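Local coordinates for putative lipoprotein (Bacteroides thetaiotaomicron, PDB 4Q1Z) that is of unknown function but, as a putative lipoprotein of two beta-rich domains, is probably attached to a membrane through a lipid anchor, at residues N75-I80 with N136-I141; E112-G117 with Q213-G218. All coordinates share one frame; numbering follows the deposited sequence.

Contact 1 and contact 2 belong to different places in a two-domain chain, their centres 29 Å apart and their nearest atoms about 10 Å apart, so they do not touch. Along the sequence they alternate: 75-80, then 112-117, 136-141 and finally 213-218. Contact 1 spans the domain interface, from strand 77-89 of the N-terminal seven-stranded sheet to the loop that leaves strand 131-136. Contact 2 lies wholly within the second domain, where the end of strand 108-114 meets a long loop. Strands 108-114 and 131-136 are antiparallel neighbours in the second sheet: one leads into the loop that meets the N-terminal domain, while Y114 of the other packs inside the second domain.

Contact 1: N75-I80 with N136-I141; sequences NNEYYI and NNSADI
The interface between the N-terminal sheet and the second domain is bridged here by the carboxylate of E77, at the start of strand 77-89, which reaches S138 and A139 in the loop after strand 131-136. OE2 accepts a weak, bent hydrogen bond from the backbone N of A139 at 3.1 Å, with an N-H...O angle of 132°. The same OE2 of E77 also lies 3.5 Å from A139 CB. The other oxygen, OE1, meets S138 CB at 3.3 Å. CG of E77 stands anti to the backbone N (chi1 -164°) and the chain stays extended beyond it, which brings the carboxylate to the loop although the nearest CA atoms, those of E77 and S138, are 7.7 Å apart.

The receiving loop is shaped by an Asx turn. N136 OD1 accepts the backbone N of S138 at 3.1 Å and, on a lone pair in the carbonyl plane, S138 OG at 2.8 Å. The same amide donates through ND2 to D140 O at 3.1 Å, D140 O lying nearly in the amide plane. N136 thus ties the start of the loop to S138 and D140, on either side of A139 in sequence, which probably steadies the peptide that faces E77. R360 makes a long, weak ion pair with E77 OE2, while D140 forms a salt bridge to K28 of the N-terminal sheet. With an alanine at E77 the A139 N-H would probably lose its acceptor across the interface, and R360 its distant carboxylate partner.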
loop_
_atom_site.group_PDB
_atom_site.type_symbol
_atom_site.label_atom_id
_atom_site.label_comp_id
_atom_site.label_asym_id
_atom_site.label_seq_id
_atom_site.Cartn_x
_atom_site.Cartn_y
_atom_site.Cartn_z
ATOM N N ASN A 75 -15.785 -6.244 4.386
ATOM C CA ASN A 75 -15.022 -4.993 4.456
ATOM C C ASN A 75 -14.080 -4.834 3.224
ATOM O O ASN A 75 -12.999 -4.234 3.326
ATOM C CB ASN A 75 -14.244 -4.864 5.796
ATOM C CG ASN A 75 -15.093 -4.971 7.050
ATOM O OD1 ASN A 75 -16.054 -4.218 7.260
ATOM N ND2 ASN A 75 -14.725 -5.887 7.941
ATOM N N ASN A 76 -14.504 -5.347 2.040
ATOM C CA ASN A 76 -13.723 -5.169 0.815
ATOM C C ASN A 76 -14.175 -3.867 0.191
ATOM O O ASN A 76 -15.368 -3.593 0.160
ATOM C CB ASN A 76 -13.863 -6.324 -0.170
ATOM C CG ASN A 76 -13.329 -7.620 0.333
ATOM O OD1 ASN A 76 -12.187 -7.722 0.804
ATOM N ND2 ASN A 76 -14.161 -8.637 0.253
ATOM N N GLU A 77 -13.247 -3.046 -0.252
ATOM C CA GLU A 77 -13.583 -1.764 -0.829
ATOM C C GLU A 77 -13.562 -1.858 -2.331
ATOM O O GLU A 77 -12.686 -2.520 -2.898
ATOM C CB GLU A 77 -12.632 -0.689 -0.336
ATOM C CG GLU A 77 -13.134 0.720 -0.583
ATOM C CD GLU A 77 -12.087 1.811 -0.501
ATOM O OE1 GLU A 77 -11.215 1.729 0.394
ATOM O OE2 GLU A 77 -12.138 2.744 -1.337
ATOM N N TYR A 78 -14.553 -1.216 -2.973
ATOM C CA TYR A 78 -14.710 -1.182 -4.413
ATOM C C TYR A 78 -14.935 0.222 -4.914
ATOM O O TYR A 78 -15.771 0.940 -4.372
ATOM C CB TYR A 78 -15.906 -2.058 -4.883
ATOM C CG TYR A 78 -15.859 -3.505 -4.448
ATOM C CD1 TYR A 78 -16.272 -3.884 -3.173
ATOM C CD2 TYR A 78 -15.465 -4.506 -5.332
ATOM C CE1 TYR A 78 -16.246 -5.216 -2.772
ATOM C CE2 TYR A 78 -15.449 -5.846 -4.946
ATOM C CZ TYR A 78 -15.835 -6.194 -3.661
ATOM O OH TYR A 78 -15.803 -7.506 -3.254
ATOM N N TYR A 79 -14.246 0.596 -5.988
ATOM C CA TYR A 79 -14.509 1.840 -6.683
ATOM C C TYR A 79 -15.527 1.473 -7.760
ATOM O O TYR A 79 -15.268 0.610 -8.616
ATOM C CB TYR A 79 -13.231 2.502 -7.233
ATOM C CG TYR A 79 -13.533 3.776 -7.993
ATOM C CD1 TYR A 79 -14.148 4.861 -7.367
ATOM C CD2 TYR A 79 -13.263 3.878 -9.353
ATOM C CE1 TYR A 79 -14.459 6.021 -8.073
ATOM C CE2 TYR A 79 -13.569 5.034 -10.068
ATOM C CZ TYR A 79 -14.183 6.094 -9.429
ATOM O OH TYR A 79 -14.490 7.213 -10.156
ATOM N N ILE A 80 -16.737 2.024 -7.640
ATOM C CA ILE A 80 -17.814 1.652 -8.559
ATOM C C ILE A 80 -18.059 2.791 -9.542
ATOM O O ILE A 80 -17.899 3.959 -9.194
ATOM C CB ILE A 80 -19.074 1.185 -7.770
ATOM C CG1 ILE A 80 -19.684 2.310 -6.880
ATOM C CG2 ILE A 80 -18.725 -0.065 -6.930
ATOM C CD1 ILE A 80 -20.961 1.971 -6.138
ATOM N N ASN A 136 -2.178 6.006 -0.145
ATOM C CA ASN A 136 -3.579 5.913 0.237
ATOM C C ASN A 136 -4.349 5.718 -1.055
ATOM O O ASN A 136 -4.553 6.673 -1.824
ATOM C CB ASN A 136 -4.053 7.117 1.034
ATOM C CG ASN A 136 -5.504 7.043 1.480
ATOM O OD1 ASN A 136 -6.284 6.186 1.051
ATOM N ND2 ASN A 136 -5.903 7.944 2.361
ATOM N N ASN A 137 -4.696 4.449 -1.326
ATOM C CA ASN A 137 -5.395 3.998 -2.535
ATOM C C ASN A 137 -6.942 3.989 -2.342
ATOM O O ASN A 137 -7.683 3.725 -3.290
ATOM C CB ASN A 137 -4.867 2.593 -2.861
ATOM C CG ASN A 137 -4.893 2.180 -4.295
ATOM O OD1 ASN A 137 -4.501 2.919 -5.206
ATOM N ND2 ASN A 137 -5.294 0.945 -4.513
ATOM N N SER A 138 -7.409 4.333 -1.122
ATOM C CA SER A 138 -8.804 4.312 -0.700
ATOM C C SER A 138 -9.606 5.625 -1.019
ATOM O O SER A 138 -9.060 6.627 -1.508
ATOM C CB SER A 138 -8.879 3.985 0.792
ATOM O OG SER A 138 -8.857 5.117 1.648
ATOM N N ALA A 139 -10.931 5.565 -0.745
ATOM C CA ALA A 139 -11.926 6.621 -0.961
ATOM C C ALA A 139 -11.919 7.718 0.119
ATOM O O ALA A 139 -12.586 8.732 -0.055
ATOM C CB ALA A 139 -13.310 5.999 -1.031
ATOM N N ASP A 140 -11.188 7.529 1.223
ATOM C CA ASP A 140 -11.178 8.505 2.306
ATOM C C ASP A 140 -9.830 8.557 3.012
ATOM O O ASP A 140 -9.000 7.678 2.805
ATOM C CB ASP A 140 -12.300 8.181 3.325
ATOM C CG ASP A 140 -13.061 9.392 3.884
ATOM O OD1 ASP A 140 -12.721 10.552 3.510
ATOM O OD2 ASP A 140 -14.003 9.184 4.683
ATOM N N ILE A 141 -9.632 9.603 3.858
ATOM C CA ILE A 141 -8.459 9.830 4.704
ATOM C C ILE A 141 -8.249 8.626 5.629
ATOM O O ILE A 141 -9.216 8.115 6.193
ATOM C CB ILE A 141 -8.629 11.143 5.534
ATOM C CG1 ILE A 141 -8.884 12.357 4.638
ATOM C CG2 ILE A 141 -7.447 11.415 6.498
ATOM C CD1 ILE A 141 -9.851 13.317 5.243
#

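Contact 2: E112-G117 with Q213-G218; sequences EIYYCG and QSPIDG
Apolar packing joins Y114, the last residue of strand 108-114, to P215 and I216 in the long loop between strands 195-199 and 223-224. The proline side chain and the tyrosine approach each other from opposite directions. P215 CG sits 3.6 Å from Y114 CE2 and 3.7 Å from CZ, while P215 CD lies 3.4 Å from the phenol oxygen OH. The pyrrolidine therefore meets the outer end of the tyrosine, around CE2, CZ and OH, in an oblique approach to the ring. Nearer the root of the side chain the packing is looser: I216 CG1 comes no closer than 4.5 Å to Y114 CD2. A chi1 of 170° turns the Y114 ring away from its own backbone N and beside the carbonyl carbon, from where it reaches the loop and spans the 9.6 Å between the CA atoms of Y114 and P215.

In the fold, this is a strand end covered by a connection from elsewhere in the same mixed sheet. Strand 108-114 runs between the antiparallel strands 131-136 and 344-347, and the covering loop lies in the DUF4876 family region. F131, on strand 131-136, touches both Y114 and I216, which extends the apolar cluster onto the neighbouring strand.

No hydrogen bond passes directly between 112-117 and 213-218; the polar link runs through D129. Its OD2 is hydrogen-bonded to Y114 OH and also to S214 OG, immediately before the proline. Sharing that one oxygen gives both buried hydroxyls a partner and probably limits movement of the ring's outer end.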
loop_
_atom_site.group_PDB
_atom_site.type_symbol
_atom_site.label_atom_id
_atom_site.label_comp_id
_atom_site.label_asym_id
_atom_site.label_seq_id
_atom_site.Cartn_x
_atom_site.Cartn_y
_atom_site.Cartn_z
ATOM N N GLU A 112 5.840 1.869 -4.349
ATOM C CA GLU A 112 7.174 1.785 -4.917
ATOM C C GLU A 112 8.112 1.373 -3.819
ATOM O O GLU A 112 7.968 1.872 -2.697
ATOM C CB GLU A 112 7.579 3.150 -5.524
ATOM C CG GLU A 112 8.964 3.177 -6.169
ATOM C CD GLU A 112 9.038 3.753 -7.573
ATOM O OE1 GLU A 112 8.028 4.318 -8.051
ATOM O OE2 GLU A 112 10.109 3.613 -8.207
ATOM N N ILE A 113 9.065 0.453 -4.136
ATOM C CA ILE A 113 10.087 -0.058 -3.213
ATOM C C ILE A 113 11.461 -0.122 -3.921
ATOM O O ILE A 113 11.569 -0.658 -5.032
ATOM C CB ILE A 113 9.689 -1.463 -2.607
ATOM C CG1 ILE A 113 8.285 -1.440 -1.929
ATOM C CG2 ILE A 113 10.775 -1.973 -1.638
ATOM C CD1 ILE A 113 7.681 -2.825 -1.532
ATOM N N TYR A 114 12.512 0.416 -3.262
ATOM C CA TYR A 114 13.882 0.367 -3.771
ATOM C C TYR A 114 14.759 -0.200 -2.665
ATOM O O TYR A 114 14.794 0.364 -1.579
ATOM C CB TYR A 114 14.324 1.738 -4.269
ATOM C CG TYR A 114 15.796 1.857 -4.600
ATOM C CD1 TYR A 114 16.423 0.939 -5.449
ATOM C CD2 TYR A 114 16.546 2.931 -4.136
ATOM C CE1 TYR A 114 17.767 1.075 -5.791
ATOM C CE2 TYR A 114 17.889 3.063 -4.459
ATOM C CZ TYR A 114 18.499 2.127 -5.273
ATOM O OH TYR A 114 19.827 2.273 -5.579
ATOM N N TYR A 115 15.410 -1.358 -2.915
ATOM C CA TYR A 115 16.157 -2.114 -1.888
ATOM C C TYR A 115 17.563 -2.637 -2.252
ATOM O O TYR A 115 18.281 -3.067 -1.341
ATOM C CB TYR A 115 15.324 -3.368 -1.498
ATOM C CG TYR A 115 15.004 -4.315 -2.649
ATOM C CD1 TYR A 115 15.944 -5.244 -3.097
ATOM C CD2 TYR A 115 13.744 -4.321 -3.249
ATOM C CE1 TYR A 115 15.675 -6.082 -4.177
ATOM C CE2 TYR A 115 13.451 -5.182 -4.307
ATOM C CZ TYR A 115 14.418 -6.072 -4.761
ATOM O OH TYR A 115 14.162 -6.942 -5.796
ATOM N N CYS A 116 17.925 -2.709 -3.540
ATOM C CA CYS A 116 19.141 -3.441 -3.916
ATOM C C CYS A 116 20.457 -2.633 -3.776
ATOM O O CYS A 116 21.552 -3.194 -3.977
ATOM C CB CYS A 116 18.999 -4.038 -5.311
ATOM S SG CYS A 116 19.057 -2.810 -6.636
ATOM N N GLY A 117 20.352 -1.358 -3.429
ATOM C CA GLY A 117 21.539 -0.530 -3.353
ATOM C C GLY A 117 22.002 -0.100 -4.734
ATOM O O GLY A 117 21.407 -0.483 -5.755
ATOM N N GLN A 213 25.690 8.649 -7.961
ATOM C CA GLN A 213 25.000 7.774 -8.927
ATOM C C GLN A 213 23.769 7.096 -8.308
ATOM O O GLN A 213 23.157 6.224 -8.942
ATOM C CB GLN A 213 25.964 6.709 -9.492
ATOM C CG GLN A 213 27.046 7.250 -10.450
ATOM C CD GLN A 213 28.164 7.986 -9.759
ATOM O OE1 GLN A 213 28.727 7.538 -8.758
ATOM N NE2 GLN A 213 28.503 9.144 -10.280
ATOM N N SER A 214 23.378 7.498 -7.083
ATOM C CA SER A 214 22.163 6.958 -6.459
ATOM C C SER A 214 20.965 7.519 -7.228
ATOM O O SER A 214 21.040 8.667 -7.671
ATOM C CB SER A 214 22.098 7.321 -4.982
ATOM O OG SER A 214 20.930 6.775 -4.397
ATOM N N PRO A 215 19.890 6.742 -7.470
ATOM C CA PRO A 215 18.780 7.270 -8.280
ATOM C C PRO A 215 17.924 8.352 -7.609
ATOM O O PRO A 215 17.182 9.045 -8.311
ATOM C CB PRO A 215 17.928 6.029 -8.542
ATOM C CG PRO A 215 18.204 5.135 -7.397
ATOM C CD PRO A 215 19.643 5.337 -7.071
ATOM N N ILE A 216 17.994 8.484 -6.271
ATOM C CA ILE A 216 17.140 9.420 -5.529
ATOM C C ILE A 216 17.901 10.278 -4.497
ATOM O O ILE A 216 19.027 9.964 -4.092
ATOM C CB ILE A 216 16.000 8.625 -4.786
ATOM C CG1 ILE A 216 16.565 7.381 -4.042
ATOM C CG2 ILE A 216 14.871 8.225 -5.737
ATOM C CD1 ILE A 216 16.271 7.305 -2.680
ATOM N N ASP A 217 17.210 11.358 -4.061
ATOM C CA ASP A 217 17.521 12.252 -2.947
ATOM C C ASP A 217 16.455 11.904 -1.918
ATOM O O ASP A 217 15.287 12.223 -2.138
ATOM C CB ASP A 217 17.502 13.752 -3.380
ATOM C CG ASP A 217 17.497 14.802 -2.266
ATOM O OD1 ASP A 217 17.580 14.421 -1.087
ATOM O OD2 ASP A 217 17.347 15.996 -2.575
ATOM N N GLY A 218 16.826 11.186 -0.861
ATOM C CA GLY A 218 15.857 10.749 0.143
ATOM C C GLY A 218 15.557 11.737 1.254
ATOM O O GLY A 218 14.874 11.380 2.217
#